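Local coordinates for protein peroxiredoxin (Clostridioides difficile, PDB 6TSB) that probably cleaves internal beta-1,4 linkages of chitin through this family 18 domain, its parent spore coat protein probably also reducing peroxides through a peroxiredoxin domain, at residues E139-S143 against Y185-S189; G218-A223 against P259-G265; T318-L322 against G349-P353. One frame throughout, in Å; residues are numbered along the deposited sequence.

Contact 1 (E139-S143 against Y185-S189)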
ATOM      1  N   GLU A 139      -3.155  -6.460  36.328  1.00 40.53           N
ATOM      2  CA  GLU A 139      -2.578  -5.371  35.511  1.00 46.33           C
ATOM      3  C   GLU A 139      -2.259  -4.157  36.401  1.00 43.80           C
ATOM      4  O   GLU A 139      -2.890  -3.109  36.309  1.00 43.63           O
ATOM      5  CB  GLU A 139      -3.534  -5.094  34.335  1.00 54.48           C
ATOM      6  CG  GLU A 139      -3.648  -6.254  33.344  1.00 55.96           C
ATOM      7  CD  GLU A 139      -4.405  -5.988  32.044  1.00 58.51           C
ATOM      8  OE1 GLU A 139      -4.448  -4.827  31.634  1.00 52.56           O
ATOM      9  OE2 GLU A 139      -4.945  -6.953  31.433  1.00 63.11           O
ATOM     10  N   TYR A 140      -1.206  -4.224  37.222  1.00 44.36           N
ATOM     11  CA  TYR A 140      -0.164  -5.231  37.195  1.00 45.77           C
ATOM     12  C   TYR A 140       0.274  -5.437  38.638  1.00 41.27           C
ATOM     13  O   TYR A 140       0.178  -4.533  39.451  1.00 42.78           O
ATOM     14  CB  TYR A 140       0.996  -4.777  36.288  1.00 50.02           C
ATOM     15  CG  TYR A 140       0.643  -4.591  34.829  1.00 49.79           C
ATOM     16  CD1 TYR A 140       0.564  -5.689  33.988  1.00 51.49           C
ATOM     17  CD2 TYR A 140       0.364  -3.342  34.280  1.00 55.49           C
ATOM     18  CE1 TYR A 140       0.198  -5.564  32.656  1.00 54.77           C
ATOM     19  CE2 TYR A 140       0.010  -3.196  32.940  1.00 55.74           C
ATOM     20  CZ  TYR A 140      -0.067  -4.317  32.121  1.00 59.23           C
ATOM     21  OH  TYR A 140      -0.438  -4.261  30.800  1.00 69.08           O
ATOM     22  N   PRO A 141       0.790  -6.611  39.026  1.00 40.65           N
ATOM     23  CA  PRO A 141       1.320  -6.769  40.371  1.00 46.27           C
ATOM     24  C   PRO A 141       2.364  -5.678  40.642  1.00 49.41           C
ATOM     25  O   PRO A 141       3.095  -5.343  39.758  1.00 51.91           O
ATOM     26  CB  PRO A 141       1.986  -8.145  40.364  1.00 43.53           C
ATOM     27  CG  PRO A 141       1.366  -8.891  39.200  1.00 43.08           C
ATOM     28  CD  PRO A 141       0.911  -7.825  38.220  1.00 42.40           C
ATOM     29  N   GLY A 142       2.357  -5.124  41.846  1.00 50.40           N
ATOM     30  CA  GLY A 142       3.363  -4.151  42.304  1.00 49.01           C
ATOM     31  C   GLY A 142       3.067  -2.736  41.840  1.00 51.68           C
ATOM     32  O   GLY A 142       3.789  -1.815  42.275  1.00 54.02           O
ATOM     33  N   SER A 143       2.059  -2.538  40.992  1.00 47.42           N
ATOM     34  CA  SER A 143       1.766  -1.223  40.383  1.00 44.12           C
ATOM     35  C   SER A 143       0.313  -0.846  40.637  1.00 49.13           C
ATOM     36  O   SER A 143      -0.567  -1.725  40.460  1.00 53.94           O
ATOM     37  CB  SER A 143       2.053  -1.249  38.900  1.00 46.97           C
ATOM     38  OG  SER A 143       1.473  -0.120  38.253  1.00 56.33           O
ATOM     39  N   TYR A 185       8.066  -4.660  34.392  1.00 48.55           N
ATOM     40  CA  TYR A 185       7.238  -5.872  34.639  1.00 47.30           C
ATOM     41  C   TYR A 185       8.178  -7.016  35.057  1.00 47.02           C
ATOM     42  O   TYR A 185       7.838  -7.799  35.969  1.00 42.64           O
ATOM     43  CB  TYR A 185       6.328  -6.231  33.445  1.00 43.66           C
ATOM     44  CG  TYR A 185       5.397  -7.404  33.693  1.00 41.02           C
ATOM     45  CD1 TYR A 185       5.858  -8.707  33.589  1.00 38.78           C
ATOM     46  CD2 TYR A 185       4.066  -7.229  34.066  1.00 38.89           C
ATOM     47  CE1 TYR A 185       5.037  -9.791  33.857  1.00 41.45           C
ATOM     48  CE2 TYR A 185       3.227  -8.311  34.325  1.00 37.41           C
ATOM     49  CZ  TYR A 185       3.724  -9.590  34.243  1.00 38.11           C
ATOM     50  OH  TYR A 185       2.951 -10.672  34.506  1.00 45.93           O
ATOM     51  N   ILE A 186       9.344  -7.139  34.434  1.00 44.95           N
ATOM     52  CA  ILE A 186      10.226  -8.303  34.721  1.00 46.63           C
ATOM     53  C   ILE A 186      10.828  -8.181  36.125  1.00 49.19           C
ATOM     54  O   ILE A 186      10.984  -9.249  36.779  1.00 52.33           O
ATOM     55  CB  ILE A 186      11.277  -8.488  33.625  1.00 49.90           C
ATOM     56  CG1 ILE A 186      10.587  -8.994  32.357  1.00 51.16           C
ATOM     57  CG2 ILE A 186      12.389  -9.435  34.084  1.00 47.84           C
ATOM     58  CD1 ILE A 186      11.127  -8.399  31.111  1.00 50.49           C
ATOM     59  N   ASN A 187      11.112  -6.958  36.571  1.00 47.84           N
ATOM     60  CA  ASN A 187      11.821  -6.661  37.846  1.00 57.26           C
ATOM     61  C   ASN A 187      10.847  -6.397  39.009  1.00 56.98           C
ATOM     62  O   ASN A 187      11.272  -6.631  40.142  1.00 63.45           O
ATOM     63  CB  ASN A 187      12.764  -5.456  37.702  1.00 58.07           C
ATOM     64  CG  ASN A 187      13.862  -5.676  36.675  1.00 61.29           C
ATOM     65  OD1 ASN A 187      14.384  -6.784  36.503  1.00 56.27           O
ATOM     66  ND2 ASN A 187      14.185  -4.621  35.947  1.00 60.07           N
ATOM     67  N   SER A 188       9.634  -5.882  38.760  1.00 56.10           N
ATOM     68  CA  SER A 188       8.708  -5.343  39.794  1.00 60.09           C
ATOM     69  C   SER A 188       7.311  -5.989  39.797  1.00 60.30           C
ATOM     70  O   SER A 188       6.535  -5.651  40.724  1.00 56.50           O
ATOM     71  CB  SER A 188       8.564  -3.865  39.631  1.00 64.66           C
ATOM     72  OG  SER A 188       9.833  -3.255  39.713  1.00 80.20           O
ATOM     73  N   SER A 189       6.955  -6.822  38.809  1.00 51.28           N
ATOM     74  CA  SER A 189       5.601  -7.429  38.721  1.00 48.67           C
ATOM     75  C   SER A 189       5.684  -8.948  38.835  1.00 43.84           C
ATOM     76  O   SER A 189       4.944  -9.493  39.619  1.00 47.37           O
ATOM     77  CB  SER A 189       4.861  -6.997  37.491  1.00 46.10           C
ATOM     78  OG  SER A 189       4.659  -5.597  37.538  1.00 51.34           O
TER
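Ser189 and Pro141 make the polar link of this contact. Ser189 OG donates to Pro141 O at 2.7 Å. It comes in the plane of the carbonyl and nearly straight on, with a C=O...OG angle of 158°. Ser189 CA lies 3.4 Å from Pro141 O, in a C-H...O contact. Ser189 OG stands beside the backbone N, anti to the carbonyl carbon (chi1 -63°), which turns it to the loop; it also bonds a di(hydroxyethyl)ether, probably from the crystallisation liquor. The Pro141 ring lies against the serine backbone, with Pro141 CB 3.3 Å from Ser189 O. A type II turn from Tyr140 to Ser143 presents the proline carbonyl. Gly142, at positive phi, passes close to the end of helix 183-188, with Gly142 CA 3.8 Å from Ser188 O.

The two tyrosines add the apolar part. Tyr185 holds its ring anti to the backbone N (chi1 -176°). This brings its edge to Tyr140, where Tyr185 CE2 is 3.8 Å from Tyr140 CD1. The ring planes are nearly perpendicular, and Tyr185 meets the Tyr140 ring obliquely. Ser189 CB lies over one face of the Tyr185 ring, toward the rim, and Glu139 CB over the centre of a Tyr140 face.

Glu139 ends the DGIDIDWE sequence, the DxxDxDxE signature of family 18 chitinases. A cis peptide links it to Tyr140. The contact sits beside the catalytic-acid position known from relatives, at a TIM-barrel mouth.

Contact 2 (G218-A223 against P259-G265); sequences GRKHQA and PFYGRLG
In the beta/alpha barrel of this family 18 domain, Gln222 of the loop after strand 201-204 packs on Pro259, Tyr261 and Arg263 of strand 254-264. Asp208, outside both segments, ends an MSYD sequence, matching the family's MxYD motif. Its carboxylate takes Tyr261 OH and a salt bridge from Arg263 NE. Its backbone N donates to Gln222 OE1.

The Gln222 side chain leaves between its backbone N and carbonyl carbon (chi1 77°), and is bent at chi2. Its amide thus points at the strand, between Pro259 and Tyr261. Gln222 NE2 is 3.5 Å from Pro259 CG, and Gln222 OE1 is 3.4 Å from Tyr261 CE2. The amide is tilted 62° from the tyrosine ring. One face of that ring carries Pro259 CB. Ala223 CB adds a contact to Pro259 CG at 4.1 Å. At the other end, Leu264 CD1 touches Arg219 CG at 3.7 Å.

The second subunit lines this region: its Lys317 reaches Ala223 O, and Pro259 pairs with one of its strands.

Water 1 accepts from Gly265 N and lies 3.1 Å from Lys220 O, to which it can donate, though acceptors outnumber its protons. Arg263 NH1 bonds Gly265 O at 3.0 Å, almost within the guanidinium plane.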
ATOM      1  N   GLY A 218       2.623  10.890  22.148  1.00 82.44           N
ATOM      2  CA  GLY A 218       1.356  10.170  21.917  1.00 84.94           C
ATOM      3  C   GLY A 218       1.228   9.648  20.491  1.00 84.09           C
ATOM      4  O   GLY A 218       0.549   8.613  20.302  1.00 68.50           O
ATOM      5  N   ARG A 219       1.814  10.350  19.513  1.00 91.44           N
ATOM      6  CA  ARG A 219       1.614  10.093  18.057  1.00 89.88           C
ATOM      7  C   ARG A 219       2.708   9.144  17.553  1.00 85.56           C
ATOM      8  O   ARG A 219       3.371   9.463  16.547  1.00 82.92           O
ATOM      9  CB  ARG A 219       1.612  11.404  17.265  1.00 96.10           C
ATOM     10  CG  ARG A 219       0.374  12.267  17.467  1.00104.16           C
ATOM     11  CD  ARG A 219       0.495  13.603  16.756  1.00107.56           C
ATOM     12  NE  ARG A 219       1.230  14.568  17.572  1.00109.95           N
ATOM     13  CZ  ARG A 219       0.830  15.804  17.861  1.00105.46           C
ATOM     14  NH1 ARG A 219       1.580  16.579  18.628  1.00106.49           N
ATOM     15  NH2 ARG A 219      -0.307  16.271  17.373  1.00105.99           N
ATOM     16  N   LYS A 220       2.884   8.015  18.234  1.00 80.29           N
ATOM     17  CA  LYS A 220       3.884   6.982  17.879  1.00 74.70           C
ATOM     18  C   LYS A 220       3.121   5.667  17.684  1.00 68.11           C
ATOM     19  O   LYS A 220       1.886   5.684  17.901  1.00 59.62           O
ATOM     20  CB  LYS A 220       4.942   6.881  18.980  1.00 83.53           C
ATOM     21  CG  LYS A 220       5.524   8.196  19.488  1.00 90.04           C
ATOM     22  CD  LYS A 220       6.288   8.999  18.453  1.00 94.43           C
ATOM     23  CE  LYS A 220       7.618   9.527  18.955  1.00 96.05           C
ATOM     24  NZ  LYS A 220       8.728   8.625  18.570  1.00 98.33           N
ATOM     25  N   HIS A 221       3.820   4.588  17.312  1.00 53.28           N
ATOM     26  CA  HIS A 221       3.254   3.217  17.205  1.00 59.57           C
ATOM     27  C   HIS A 221       2.945   2.647  18.592  1.00 61.26           C
ATOM     28  O   HIS A 221       3.737   2.890  19.551  1.00 56.22           O
ATOM     29  CB  HIS A 221       4.197   2.245  16.499  1.00 56.35           C
ATOM     30  CG  HIS A 221       4.667   2.736  15.181  1.00 59.92           C
ATOM     31  ND1 HIS A 221       3.788   3.101  14.190  1.00 62.53           N
ATOM     32  CD2 HIS A 221       5.912   2.912  14.690  1.00 63.10           C
ATOM     33  CE1 HIS A 221       4.468   3.478  13.132  1.00 62.71           C
ATOM     34  NE2 HIS A 221       5.779   3.363  13.411  1.00 65.81           N
ATOM     35  N   GLN A 222       1.840   1.897  18.656  1.00 62.21           N
ATOM     36  CA  GLN A 222       1.309   1.210  19.863  1.00 57.81           C
ATOM     37  C   GLN A 222       1.861  -0.222  19.928  1.00 53.74           C
ATOM     38  O   GLN A 222       1.900  -0.736  21.054  1.00 54.31           O
ATOM     39  CB  GLN A 222      -0.227   1.223  19.865  1.00 52.60           C
ATOM     40  CG  GLN A 222      -0.879   0.215  18.913  1.00 53.51           C
ATOM     41  CD  GLN A 222      -2.191  -0.333  19.442  1.00 55.82           C
ATOM     42  OE1 GLN A 222      -2.356  -0.548  20.638  1.00 55.59           O
ATOM     43  NE2 GLN A 222      -3.140  -0.598  18.557  1.00 56.18           N
ATOM     44  N   ALA A 223       2.243  -0.832  18.791  1.00 44.79           N
ATOM     45  CA  ALA A 223       2.603  -2.272  18.659  1.00 42.62           C
ATOM     46  C   ALA A 223       3.730  -2.505  17.616  1.00 46.03           C
ATOM     47  O   ALA A 223       3.742  -3.571  16.931  1.00 43.44           O
ATOM     48  CB  ALA A 223       1.369  -3.063  18.319  1.00 46.72           C
ATOM     49  N   PRO A 259      -3.221  -6.306  18.548  1.00 41.13           N
ATOM     50  CA  PRO A 259      -4.426  -5.495  18.718  1.00 47.43           C
ATOM     51  C   PRO A 259      -5.277  -5.482  17.440  1.00 51.02           C
ATOM     52  O   PRO A 259      -4.689  -5.314  16.378  1.00 48.83           O
ATOM     53  CB  PRO A 259      -3.875  -4.085  18.958  1.00 47.21           C
ATOM     54  CG  PRO A 259      -2.609  -4.057  18.138  1.00 46.57           C
ATOM     55  CD  PRO A 259      -2.053  -5.473  18.238  1.00 45.92           C
ATOM     56  N   PHE A 260      -6.600  -5.682  17.568  1.00 46.09           N
ATOM     57  CA  PHE A 260      -7.591  -5.583  16.469  1.00 41.04           C
ATOM     58  C   PHE A 260      -8.293  -4.246  16.621  1.00 45.39           C
ATOM     59  O   PHE A 260      -9.452  -4.110  16.270  1.00 56.73           O
ATOM     60  CB  PHE A 260      -8.566  -6.753  16.499  1.00 39.33           C
ATOM     61  CG  PHE A 260      -8.018  -8.040  15.949  1.00 37.59           C
ATOM     62  CD1 PHE A 260      -6.693  -8.170  15.573  1.00 41.25           C
ATOM     63  CD2 PHE A 260      -8.830  -9.149  15.836  1.00 36.86           C
ATOM     64  CE1 PHE A 260      -6.221  -9.379  15.068  1.00 38.66           C
ATOM     65  CE2 PHE A 260      -8.363 -10.352  15.327  1.00 37.94           C
ATOM     66  CZ  PHE A 260      -7.055 -10.462  14.937  1.00 38.90           C
ATOM     67  N   TYR A 261      -7.578  -3.290  17.181  1.00 45.62           N
ATOM     68  CA  TYR A 261      -8.014  -1.883  17.279  1.00 50.32           C
ATOM     69  C   TYR A 261      -6.827  -1.018  16.879  1.00 53.25           C
ATOM     70  O   TYR A 261      -5.718  -1.564  16.811  1.00 60.54           O
ATOM     71  CB  TYR A 261      -8.448  -1.509  18.698  1.00 51.54           C
ATOM     72  CG  TYR A 261      -7.402  -1.704  19.771  1.00 47.67           C
ATOM     73  CD1 TYR A 261      -7.176  -2.950  20.323  1.00 48.57           C
ATOM     74  CD2 TYR A 261      -6.668  -0.634  20.258  1.00 51.81           C
ATOM     75  CE1 TYR A 261      -6.219  -3.142  21.305  1.00 50.49           C
ATOM     76  CE2 TYR A 261      -5.727  -0.799  21.258  1.00 48.20           C
ATOM     77  CZ  TYR A 261      -5.494  -2.065  21.771  1.00 53.91           C
ATOM     78  OH  TYR A 261      -4.567  -2.274  22.745  1.00 53.88           O
ATOM     79  N   GLY A 262      -7.097   0.262  16.628  1.00 56.66           N
ATOM     80  CA  GLY A 262      -6.115   1.334  16.414  1.00 54.73           C
ATOM     81  C   GLY A 262      -6.067   2.235  17.618  1.00 53.91           C
ATOM     82  O   GLY A 262      -7.099   2.351  18.275  1.00 52.28           O
ATOM     83  N   ARG A 263      -4.905   2.825  17.909  1.00 55.21           N
ATOM     84  CA  ARG A 263      -4.744   3.807  19.006  1.00 53.70           C
ATOM     85  C   ARG A 263      -3.939   5.003  18.496  1.00 59.62           C
ATOM     86  O   ARG A 263      -3.092   4.801  17.622  1.00 54.35           O
ATOM     87  CB  ARG A 263      -4.068   3.162  20.216  1.00 53.33           C
ATOM     88  CG  ARG A 263      -3.617   4.149  21.285  1.00 53.67           C
ATOM     89  CD  ARG A 263      -2.963   3.523  22.511  1.00 55.80           C
ATOM     90  NE  ARG A 263      -3.823   2.610  23.258  1.00 61.79           N
ATOM     91  CZ  ARG A 263      -4.778   2.979  24.113  1.00 67.27           C
ATOM     92  NH1 ARG A 263      -5.024   4.260  24.348  1.00 72.31           N
ATOM     93  NH2 ARG A 263      -5.498   2.059  24.725  1.00 69.70           N
ATOM     94  N   LEU A 264      -4.243   6.192  19.029  1.00 63.28           N
ATOM     95  CA  LEU A 264      -3.439   7.438  18.944  1.00 66.12           C
ATOM     96  C   LEU A 264      -3.343   8.012  20.365  1.00 69.43           C
ATOM     97  O   LEU A 264      -4.313   8.652  20.835  1.00 73.37           O
ATOM     98  CB  LEU A 264      -4.095   8.411  17.956  1.00 73.57           C
ATOM     99  CG  LEU A 264      -3.340   9.717  17.691  1.00 81.07           C
ATOM    100  CD1 LEU A 264      -2.045   9.454  16.939  1.00 78.93           C
ATOM    101  CD2 LEU A 264      -4.211  10.711  16.922  1.00 91.21           C
ATOM    102  N   GLY A 265      -2.240   7.710  21.052  1.00 70.40           N
ATOM    103  CA  GLY A 265      -1.973   8.136  22.439  1.00 71.69           C
ATOM    104  C   GLY A 265      -3.001   7.588  23.406  1.00 68.98           C
ATOM    105  O   GLY A 265      -3.716   6.667  23.039  1.00 71.42           O
TER
HETATM  106  O   HOH W   1      -0.833   5.719  19.334  1.00 59.55           O

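Contact 3 (T318-L322 against G349-P353); sequences TQYVL and GINDP
Residues 318-322 are a turn of helix 311-323, and residues 349-351 are the last turn of helix 341-351. The backbones come closest at Thr318 and Gly349, whose CA atoms are 5.2 Å apart. No direct hydrogen bond joins the segments. Asp352 then leaves the helical conformation, with phi -153° and psi 66°. The chain bends there, and Pro353 starts helix 353-361.

Glycine permits the near approach. Thr318 OG1 lies 3.3 Å from Gly349 CA, a close approach to a residue without a side chain. The hydroxyl stands between the backbone N and the carbonyl carbon (chi1 50°), which turns it back along its own helix. There it bonds Ile314 O and Phe315 O. The same torsion swings Thr318 CG2 to Ile350, and Thr318 CG2 meets Ile350 CD1 at 3.8 Å. Water 2 sits between the helices, 2.9 Å from Gly349 O, to which it can donate, though more acceptors are in reach than it has protons. Its approach to Thr318 OG1 is very short, so that bond is doubtful.

The two helices flank strand 328-332 in sequence, as do the last helices of a TIM-type barrel around its final strand. Yet the centre of this contact lies about 40 Å from the centre of its own chain. Val321 packs on Leu256 of the second subunit, and Tyr320 OH bonds Asp238 of that subunit. This is consistent with a segment swapped into the partner's barrel.

Ile350 CD1 reaches Val321 CG1 at 3.7 Å, the two side chains crossing at about a right angle. Leu322 lies one turn on from Thr318. Leu322 CD1 rests 3.5 Å from Gly349 O and 4.0 Å from Pro353 CG. Pro353 and Gln319 also pack on Ile25 of the second subunit.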
ATOM      1  N   THR A 318      10.139   5.834 -14.131  1.00 37.70           N
ATOM      2  CA  THR A 318      11.256   6.804 -14.256  1.00 44.02           C
ATOM      3  C   THR A 318      12.596   6.089 -14.026  1.00 50.76           C
ATOM      4  O   THR A 318      13.637   6.559 -14.580  1.00 49.68           O
ATOM      5  CB  THR A 318      11.092   8.004 -13.304  1.00 54.37           C
ATOM      6  OG1 THR A 318      10.810   7.573 -11.968  1.00 47.64           O
ATOM      7  CG2 THR A 318      10.006   8.963 -13.765  1.00 51.70           C
ATOM      8  N   GLN A 319      12.603   5.016 -13.220  1.00 50.65           N
ATOM      9  CA  GLN A 319      13.796   4.126 -13.074  1.00 50.24           C
ATOM     10  C   GLN A 319      14.124   3.525 -14.449  1.00 43.68           C
ATOM     11  O   GLN A 319      15.280   3.645 -14.893  1.00 48.34           O
ATOM     12  CB  GLN A 319      13.590   3.001 -12.044  1.00 51.32           C
ATOM     13  CG  GLN A 319      13.687   3.444 -10.582  1.00 49.89           C
ATOM     14  CD  GLN A 319      15.046   4.009 -10.250  1.00 57.97           C
ATOM     15  OE1 GLN A 319      15.216   5.225 -10.152  1.00 54.88           O
ATOM     16  NE2 GLN A 319      16.036   3.133 -10.125  1.00 61.97           N
ATOM     17  N   TYR A 320      13.131   2.907 -15.087  1.00 37.77           N
ATOM     18  CA  TYR A 320      13.242   2.261 -16.415  1.00 44.12           C
ATOM     19  C   TYR A 320      13.865   3.261 -17.389  1.00 44.78           C
ATOM     20  O   TYR A 320      14.708   2.866 -18.183  1.00 47.81           O
ATOM     21  CB  TYR A 320      11.883   1.714 -16.850  1.00 45.56           C
ATOM     22  CG  TYR A 320      11.908   0.877 -18.101  1.00 50.80           C
ATOM     23  CD1 TYR A 320      12.008   1.451 -19.366  1.00 47.00           C
ATOM     24  CD2 TYR A 320      11.805  -0.511 -18.021  1.00 52.46           C
ATOM     25  CE1 TYR A 320      12.011   0.663 -20.512  1.00 46.35           C
ATOM     26  CE2 TYR A 320      11.800  -1.309 -19.161  1.00 46.65           C
ATOM     27  CZ  TYR A 320      11.896  -0.722 -20.412  1.00 51.86           C
ATOM     28  OH  TYR A 320      11.897  -1.542 -21.510  1.00 52.89           O
ATOM     29  N   VAL A 321      13.480   4.531 -17.302  1.00 43.25           N
ATOM     30  CA  VAL A 321      13.978   5.587 -18.221  1.00 42.77           C
ATOM     31  C   VAL A 321      15.489   5.699 -18.010  1.00 45.13           C
ATOM     32  O   VAL A 321      16.268   5.846 -18.993  1.00 45.06           O
ATOM     33  CB  VAL A 321      13.234   6.930 -18.002  1.00 44.64           C
ATOM     34  CG1 VAL A 321      14.017   8.133 -18.511  1.00 43.72           C
ATOM     35  CG2 VAL A 321      11.853   6.918 -18.639  1.00 42.77           C
ATOM     36  N   LEU A 322      15.895   5.706 -16.755  1.00 49.42           N
ATOM     37  CA  LEU A 322      17.295   6.010 -16.386  1.00 53.28           C
ATOM     38  C   LEU A 322      18.147   4.753 -16.618  1.00 48.58           C
ATOM     39  O   LEU A 322      19.271   4.891 -17.051  1.00 45.75           O
ATOM     40  CB  LEU A 322      17.306   6.464 -14.925  1.00 57.91           C
ATOM     41  CG  LEU A 322      16.681   7.839 -14.669  1.00 59.09           C
ATOM     42  CD1 LEU A 322      16.186   7.926 -13.235  1.00 53.70           C
ATOM     43  CD2 LEU A 322      17.686   8.954 -14.975  1.00 53.20           C
ATOM     44  N   GLY A 349      11.368  11.755  -9.947  1.00 47.66           N
ATOM     45  CA  GLY A 349      11.697  10.412 -10.471  1.00 53.91           C
ATOM     46  C   GLY A 349      12.894  10.426 -11.409  1.00 52.82           C
ATOM     47  O   GLY A 349      13.735   9.482 -11.303  1.00 52.03           O
ATOM     48  N   ILE A 350      12.956  11.455 -12.258  1.00 46.39           N
ATOM     49  CA  ILE A 350      14.051  11.761 -13.224  1.00 49.75           C
ATOM     50  C   ILE A 350      15.154  12.595 -12.569  1.00 46.87           C
ATOM     51  O   ILE A 350      16.319  12.322 -12.882  1.00 50.91           O
ATOM     52  CB  ILE A 350      13.505  12.507 -14.470  1.00 48.11           C
ATOM     53  CG1 ILE A 350      12.506  11.657 -15.255  1.00 51.92           C
ATOM     54  CG2 ILE A 350      14.639  13.002 -15.354  1.00 45.54           C
ATOM     55  CD1 ILE A 350      13.040  10.315 -15.695  1.00 56.06           C
ATOM     56  N   ASN A 351      14.844  13.630 -11.783  1.00 48.31           N
ATOM     57  CA  ASN A 351      15.872  14.659 -11.409  1.00 53.29           C
ATOM     58  C   ASN A 351      16.557  14.354 -10.061  1.00 57.55           C
ATOM     59  O   ASN A 351      17.723  14.816  -9.878  1.00 63.08           O
ATOM     60  CB  ASN A 351      15.276  16.071 -11.429  1.00 50.06           C
ATOM     61  CG  ASN A 351      14.973  16.508 -12.843  1.00 55.06           C
ATOM     62  OD1 ASN A 351      13.822  16.455 -13.279  1.00 55.50           O
ATOM     63  ND2 ASN A 351      16.007  16.853 -13.593  1.00 49.02           N
ATOM     64  N   ASP A 352      15.887  13.663  -9.132  1.00 58.10           N
ATOM     65  CA  ASP A 352      16.438  13.384  -7.771  1.00 59.20           C
ATOM     66  C   ASP A 352      15.805  12.101  -7.246  1.00 56.11           C
ATOM     67  O   ASP A 352      15.060  12.091  -6.269  1.00 56.71           O
ATOM     68  CB  ASP A 352      16.237  14.579  -6.837  1.00 69.31           C
ATOM     69  CG  ASP A 352      17.509  14.974  -6.110  1.00 81.33           C
ATOM     70  OD1 ASP A 352      18.076  14.104  -5.407  1.00 82.67           O
ATOM     71  OD2 ASP A 352      17.947  16.135  -6.290  1.00 88.14           O
ATOM     72  N   PRO A 353      16.090  10.951  -7.888  1.00 57.85           N
ATOM     73  CA  PRO A 353      15.369   9.716  -7.576  1.00 64.08           C
ATOM     74  C   PRO A 353      15.625   9.223  -6.138  1.00 63.50           C
ATOM     75  O   PRO A 353      14.827   8.451  -5.645  1.00 68.34           O
ATOM     76  CB  PRO A 353      15.847   8.692  -8.624  1.00 59.62           C
ATOM     77  CG  PRO A 353      16.781   9.455  -9.564  1.00 60.19           C
ATOM     78  CD  PRO A 353      17.135  10.774  -8.906  1.00 59.06           C
TER
HETATM   79  O   HOH W   2      12.767   6.863 -10.565  1.00 45.34           O

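From the N terminus, the chain first meets contact 1. It closes a loop from the end of strand 133-137, through helix 154-169 and strand 174-179, to helix 183-188. Contact 2 closes the next, from the loop after strand 201-204, through helix 237-246, to strand 254-264. Contact 3 closes the third, from helix 311-323 through strand 328-332 to helix 341-351. The three follow in series; none nests or crosses. Contacts 1 and 2 belong to one barrel body, with centres about 22 Å apart. Contact 3 has its centre about 54 Å from that of contact 1, across the chain's centre. Contacts 2 and 3 both meet the second subunit.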